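Local atomic coordinates of amidohydrolase (Thermotoga maritima, PDB entry 3OOQ), a protein that probably acts as a hydrolase of the amidohydrolase family, possibly on allantoin. Residues V14-T18 with L333-V338; K53-F59 with V362-P368. All blocks are in the same frame, centred on the assembly; numbering follows the deposited sequence.

Contact 1. Residues V14-T18 with L333-V338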
# COMPACT_ATOMS: atom_id res chain seq x y z
N VAL F 14 29.23 -57.12 -0.79
CA VAL F 14 29.00 -56.24 -1.93
C VAL F 14 27.53 -56.29 -2.32
O VAL F 14 26.97 -57.38 -2.51
CB VAL F 14 29.90 -56.61 -3.17
CG1 VAL F 14 29.67 -55.63 -4.34
CG2 VAL F 14 31.38 -56.61 -2.78
N PHE F 15 26.91 -55.11 -2.45
CA PHE F 15 25.54 -54.97 -2.90
C PHE F 15 25.51 -54.32 -4.29
O PHE F 15 25.44 -53.09 -4.40
CB PHE F 15 24.75 -54.11 -1.90
CG PHE F 15 24.20 -54.88 -0.73
CD1 PHE F 15 25.03 -55.30 0.31
CD2 PHE F 15 22.85 -55.17 -0.66
CE1 PHE F 15 24.52 -56.02 1.40
CE2 PHE F 15 22.33 -55.90 0.43
CZ PHE F 15 23.18 -56.32 1.46
N PRO F 16 25.56 -55.15 -5.37
CA PRO F 16 25.49 -54.58 -6.72
C PRO F 16 24.16 -53.89 -7.04
O PRO F 16 24.12 -53.06 -7.95
CB PRO F 16 25.65 -55.81 -7.63
CG PRO F 16 26.16 -56.90 -6.78
CD PRO F 16 25.67 -56.62 -5.39
N ILE F 17 23.11 -54.27 -6.30
CA ILE F 17 21.73 -53.77 -6.41
C ILE F 17 20.96 -54.44 -7.52
O ILE F 17 19.82 -54.84 -7.32
CB ILE F 17 21.60 -52.20 -6.57
CG1 ILE F 17 22.11 -51.46 -5.34
CG2 ILE F 17 20.15 -51.81 -6.90
CD1 ILE F 17 21.58 -51.95 -4.01
N THR F 18 21.58 -54.57 -8.68
CA THR F 18 20.93 -55.18 -9.83
C THR F 18 21.10 -56.70 -9.84
O THR F 18 20.64 -57.37 -10.76
CB THR F 18 21.46 -54.57 -11.12
OG1 THR F 18 22.89 -54.65 -11.10
CG2 THR F 18 21.02 -53.07 -11.22
N LEU F 333 16.13 -50.37 -2.08
CA LEU F 333 17.48 -50.08 -2.54
C LEU F 333 17.50 -49.65 -4.00
O LEU F 333 18.16 -48.66 -4.35
CB LEU F 333 18.41 -51.28 -2.30
CG LEU F 333 18.72 -51.51 -0.83
CD1 LEU F 333 19.41 -52.91 -0.62
CD2 LEU F 333 19.61 -50.38 -0.35
N LYS F 334 16.74 -50.36 -4.85
CA LYS F 334 16.65 -50.04 -6.29
C LYS F 334 16.08 -48.63 -6.53
O LYS F 334 16.56 -47.91 -7.41
CB LYS F 334 15.78 -51.06 -7.04
CG LYS F 334 16.31 -52.47 -7.09
CD LYS F 334 15.44 -53.37 -7.98
CE LYS F 334 15.99 -54.81 -7.98
NZ LYS F 334 15.45 -55.65 -9.10
N ILE F 335 15.07 -48.24 -5.77
CA ILE F 335 14.46 -46.91 -5.97
C ILE F 335 15.36 -45.77 -5.48
O ILE F 335 15.06 -44.58 -5.68
CB ILE F 335 13.04 -46.81 -5.39
CG1 ILE F 335 13.04 -46.82 -3.86
CG2 ILE F 335 12.15 -47.89 -5.96
CD1 ILE F 335 11.64 -46.60 -3.23
N LEU F 336 16.47 -46.14 -4.83
CA LEU F 336 17.49 -45.20 -4.42
C LEU F 336 18.70 -45.17 -5.35
O LEU F 336 19.57 -44.28 -5.22
CB LEU F 336 17.94 -45.49 -3.00
CG LEU F 336 16.93 -45.24 -1.88
CD1 LEU F 336 17.52 -45.74 -0.54
CD2 LEU F 336 16.53 -43.75 -1.80
N THR F 337 18.75 -46.12 -6.28
CA THR F 337 19.95 -46.37 -7.10
C THR F 337 19.66 -46.50 -8.61
O THR F 337 19.65 -45.49 -9.33
CB THR F 337 20.74 -47.59 -6.55
OG1 THR F 337 19.83 -48.69 -6.38
CG2 THR F 337 21.38 -47.27 -5.18
N VAL F 338 19.42 -47.72 -9.09
CA VAL F 338 19.25 -48.00 -10.51
C VAL F 338 17.99 -47.36 -11.13
O VAL F 338 18.03 -46.85 -12.24
CB VAL F 338 19.32 -49.55 -10.82
CG1 VAL F 338 18.22 -50.33 -10.09
CG2 VAL F 338 19.26 -49.83 -12.34

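Contact 2. Residues K53-F59 with V362-P368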
# COMPACT_ATOMS: atom_id res chain seq x y z
N LYS F 53 32.66 -54.95 6.40
CA LYS F 53 32.01 -53.75 5.88
C LYS F 53 31.06 -54.08 4.72
O LYS F 53 31.03 -55.21 4.24
CB LYS F 53 33.06 -52.73 5.41
CG LYS F 53 34.25 -52.51 6.35
CD LYS F 53 33.81 -51.84 7.64
CE LYS F 53 34.94 -51.74 8.68
NZ LYS F 53 34.35 -51.15 9.91
N PHE F 54 30.28 -53.09 4.28
CA PHE F 54 29.31 -53.24 3.19
C PHE F 54 29.65 -52.21 2.13
O PHE F 54 29.90 -51.05 2.45
CB PHE F 54 27.89 -53.01 3.70
CG PHE F 54 27.40 -54.07 4.64
CD1 PHE F 54 28.08 -54.35 5.82
CD2 PHE F 54 26.24 -54.78 4.36
CE1 PHE F 54 27.62 -55.36 6.70
CE2 PHE F 54 25.77 -55.78 5.22
CZ PHE F 54 26.46 -56.07 6.39
N LEU F 55 29.66 -52.63 0.87
CA LEU F 55 30.00 -51.75 -0.23
C LEU F 55 28.77 -51.56 -1.11
O LEU F 55 28.24 -52.53 -1.67
CB LEU F 55 31.17 -52.31 -1.05
CG LEU F 55 31.81 -51.40 -2.08
CD1 LEU F 55 32.43 -50.16 -1.45
CD2 LEU F 55 32.87 -52.17 -2.86
N PHE F 56 28.32 -50.31 -1.22
CA PHE F 56 27.11 -49.98 -1.96
C PHE F 56 27.46 -49.03 -3.09
O PHE F 56 28.50 -48.38 -3.03
CB PHE F 56 26.09 -49.33 -1.01
CG PHE F 56 25.24 -50.33 -0.27
CD1 PHE F 56 25.78 -51.09 0.77
CD2 PHE F 56 23.91 -50.53 -0.62
CE1 PHE F 56 25.01 -52.02 1.44
CE2 PHE F 56 23.12 -51.46 0.07
CZ PHE F 56 23.68 -52.21 1.09
N PRO F 57 26.61 -48.98 -4.14
CA PRO F 57 26.76 -47.86 -5.05
C PRO F 57 26.34 -46.58 -4.32
O PRO F 57 25.63 -46.65 -3.31
CB PRO F 57 25.74 -48.17 -6.16
CG PRO F 57 24.72 -48.99 -5.53
CD PRO F 57 25.36 -49.72 -4.37
N GLY F 58 26.79 -45.42 -4.80
CA GLY F 58 26.28 -44.15 -4.27
C GLY F 58 24.79 -44.05 -4.57
O GLY F 58 24.34 -44.47 -5.64
N PHE F 59 24.03 -43.48 -3.63
CA PHE F 59 22.60 -43.23 -3.87
C PHE F 59 22.38 -42.06 -4.79
O PHE F 59 23.23 -41.16 -4.89
CB PHE F 59 21.82 -43.03 -2.57
CG PHE F 59 21.89 -44.22 -1.64
CD1 PHE F 59 21.54 -45.48 -2.09
CD2 PHE F 59 22.27 -44.06 -0.30
CE1 PHE F 59 21.60 -46.59 -1.24
CE2 PHE F 59 22.33 -45.16 0.55
CZ PHE F 59 21.98 -46.42 0.09
N VAL F 362 30.19 -46.50 -1.83
CA VAL F 362 30.13 -46.08 -0.44
C VAL F 362 30.42 -47.28 0.45
O VAL F 362 29.79 -48.32 0.30
CB VAL F 362 28.74 -45.51 -0.08
CG1 VAL F 362 28.71 -45.03 1.37
CG2 VAL F 362 28.38 -44.35 -1.03
N VAL F 363 31.38 -47.11 1.36
CA VAL F 363 31.70 -48.10 2.39
C VAL F 363 30.87 -47.79 3.62
O VAL F 363 31.06 -46.76 4.25
CB VAL F 363 33.22 -48.12 2.77
CG1 VAL F 363 33.49 -49.17 3.85
CG2 VAL F 363 34.12 -48.37 1.55
N TRP F 364 29.96 -48.70 3.93
CA TRP F 364 29.11 -48.61 5.11
C TRP F 364 29.63 -49.59 6.17
O TRP F 364 30.13 -50.68 5.84
CB TRP F 364 27.69 -49.01 4.76
CG TRP F 364 26.90 -47.99 4.01
CD1 TRP F 364 26.89 -47.81 2.66
CD2 TRP F 364 26.01 -47.01 4.56
NE1 TRP F 364 26.05 -46.77 2.33
CE2 TRP F 364 25.49 -46.26 3.47
CE3 TRP F 364 25.61 -46.67 5.86
CZ2 TRP F 364 24.59 -45.21 3.64
CZ3 TRP F 364 24.69 -45.62 6.03
CH2 TRP F 364 24.20 -44.90 4.92
N SER F 365 29.46 -49.20 7.43
CA SER F 365 29.88 -50.00 8.57
C SER F 365 28.95 -51.21 8.75
O SER F 365 29.34 -52.20 9.37
CB SER F 365 29.87 -49.13 9.85
OG SER F 365 28.54 -48.88 10.30
N GLY F 366 27.74 -51.09 8.22
CA GLY F 366 26.70 -52.12 8.33
C GLY F 366 25.65 -51.78 7.29
O GLY F 366 25.86 -50.87 6.47
N HIS F 367 24.52 -52.47 7.33
CA HIS F 367 23.48 -52.24 6.34
C HIS F 367 22.94 -50.79 6.45
O HIS F 367 22.69 -50.31 7.56
CB HIS F 367 22.34 -53.25 6.50
CG HIS F 367 21.44 -53.32 5.30
ND1 HIS F 367 20.60 -52.29 4.93
CD2 HIS F 367 21.26 -54.30 4.38
CE1 HIS F 367 19.95 -52.62 3.84
NE2 HIS F 367 20.32 -53.84 3.48
N PRO F 368 22.76 -50.09 5.31
CA PRO F 368 22.31 -48.68 5.34
C PRO F 368 20.94 -48.45 5.96
O PRO F 368 20.64 -47.34 6.40
CB PRO F 368 22.28 -48.29 3.85
CG PRO F 368 23.31 -49.19 3.22
CD PRO F 368 23.13 -50.51 3.94
O HOH W 1 31.76 -52.37 10.65
O HOH W 2 25.33 -45.73 -0.43

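Contact 1. Residues V14-T18 with L333-V338
Ile17 is the bump of this contact. Its side chain pushes into a hollow lined by Leu333, Lys334, Thr337 and Val338, beside the type I turn from Lys334 to Thr337, just before the next helix begins. The two branches of Ile17 fill different parts of the hollow. CG1 is anti to the carbonyl carbon (chi1 -64°) and carries CD1 to the Leu333 side, where Ile17 CD1 lies 3.7 Å from Leu333 CB. The two side chains meet there at about a right angle. CG2 goes the other way, into the notch between Lys334, Thr337 and Val338. Ile17 CG2 is 3.9 Å from Lys334 CG and 4.0 Å from Val338 CG1. The extended lysine chain runs past Ile17 in the opposite direction, and its methylenes form one wall.

The floor is polar at one point. Thr337 OG1 sits 3.2 Å from Ile17 CG2, a close fit. That hydroxyl is spent within its own segment: Thr337 OG1 donates to Leu333 O at 2.6 Å, from above the carbonyl plane. Leu336 N reaches the same oxygen from the opposite face. Two donors thus grip this carbonyl and brace the turn beneath Ile17.

Smaller contacts extend the fit at both ends. Phe15 CD2 meets Leu333 CD1 at 4.1 Å. Thr18 CG2 rests against Val338 CG2 at 3.9 Å, while Thr18 OG1 hydrogen-bonds to Glu354.

No hydrogen bond crosses between the segments. The contact packs the loop after strand 12-14 on the helical region 329-343, probably where the small beta domain of the family meets the barrel. Strand 54-64 lies alongside, with Pro57 against Ile17 and Phe56 against Leu333.

Contact 2. Residues K53-F59 with V362-P368
Phe56 and Pro368 meet over the phenyl face. Pro368 CG stands 3.7 Å from the Phe56 ring centroid, 10° off the normal, a CH-pi contact. The edge of Phe56 points at the face of His367, with planes at 73°. Phe56 CD1 lies 3.9 Å from Trp364 CD1. Pro368 CG also sits over the indole's five-membered ring, so the proline fills the corner made by the two rings. With an alanine at Phe56, Pro368 and the face of His367 would probably lose their aromatic partner, and a gap would open beside Trp364.

Phe59 CE2 meets the indole's far end, 3.8 Å from Trp364 CZ2. The backbone of Gly366 and His367 covers one Phe54 face.

Antiparallel pairing of strands 54-57 and 362-364 positions these rings. Phe54 pairs with Trp364 and Phe56 with Val362, each through two near-straight backbone bonds. Joining early and late strands is consistent with the small composite beta domain beside the amidohydrolase barrel.

Arg324 of a second subunit hydrogen-bonds to Pro368 O. The rings thus meet by apolar, CH-pi and edge-to-face contacts, while backbone bonds, a water joining Trp364 NE1 to Pro57 O, and Glu329 at His367 NE2 satisfy nearby polar groups.

Overall arrangement
Both contacts use the same neighbourhood, with centres about 11 Å apart. Contact 2 is the more buried. It is a strand pair held by backbone hydrogen bonds and an aromatic cluster. Contact 1 is partly buried and joins a loop to a helix junction by apolar packing, with no hydrogen bond across, and its Thr18 end is partly exposed. Segment 53-59 links them. Phe15 N probably bonds to Leu55 O, the Phe15 and Phe56 rings stack, and Thr337 packs on Phe59. Chain segments from near both ends thus meet around the start of strand 54-64, which runs on to pair with strand 112-117.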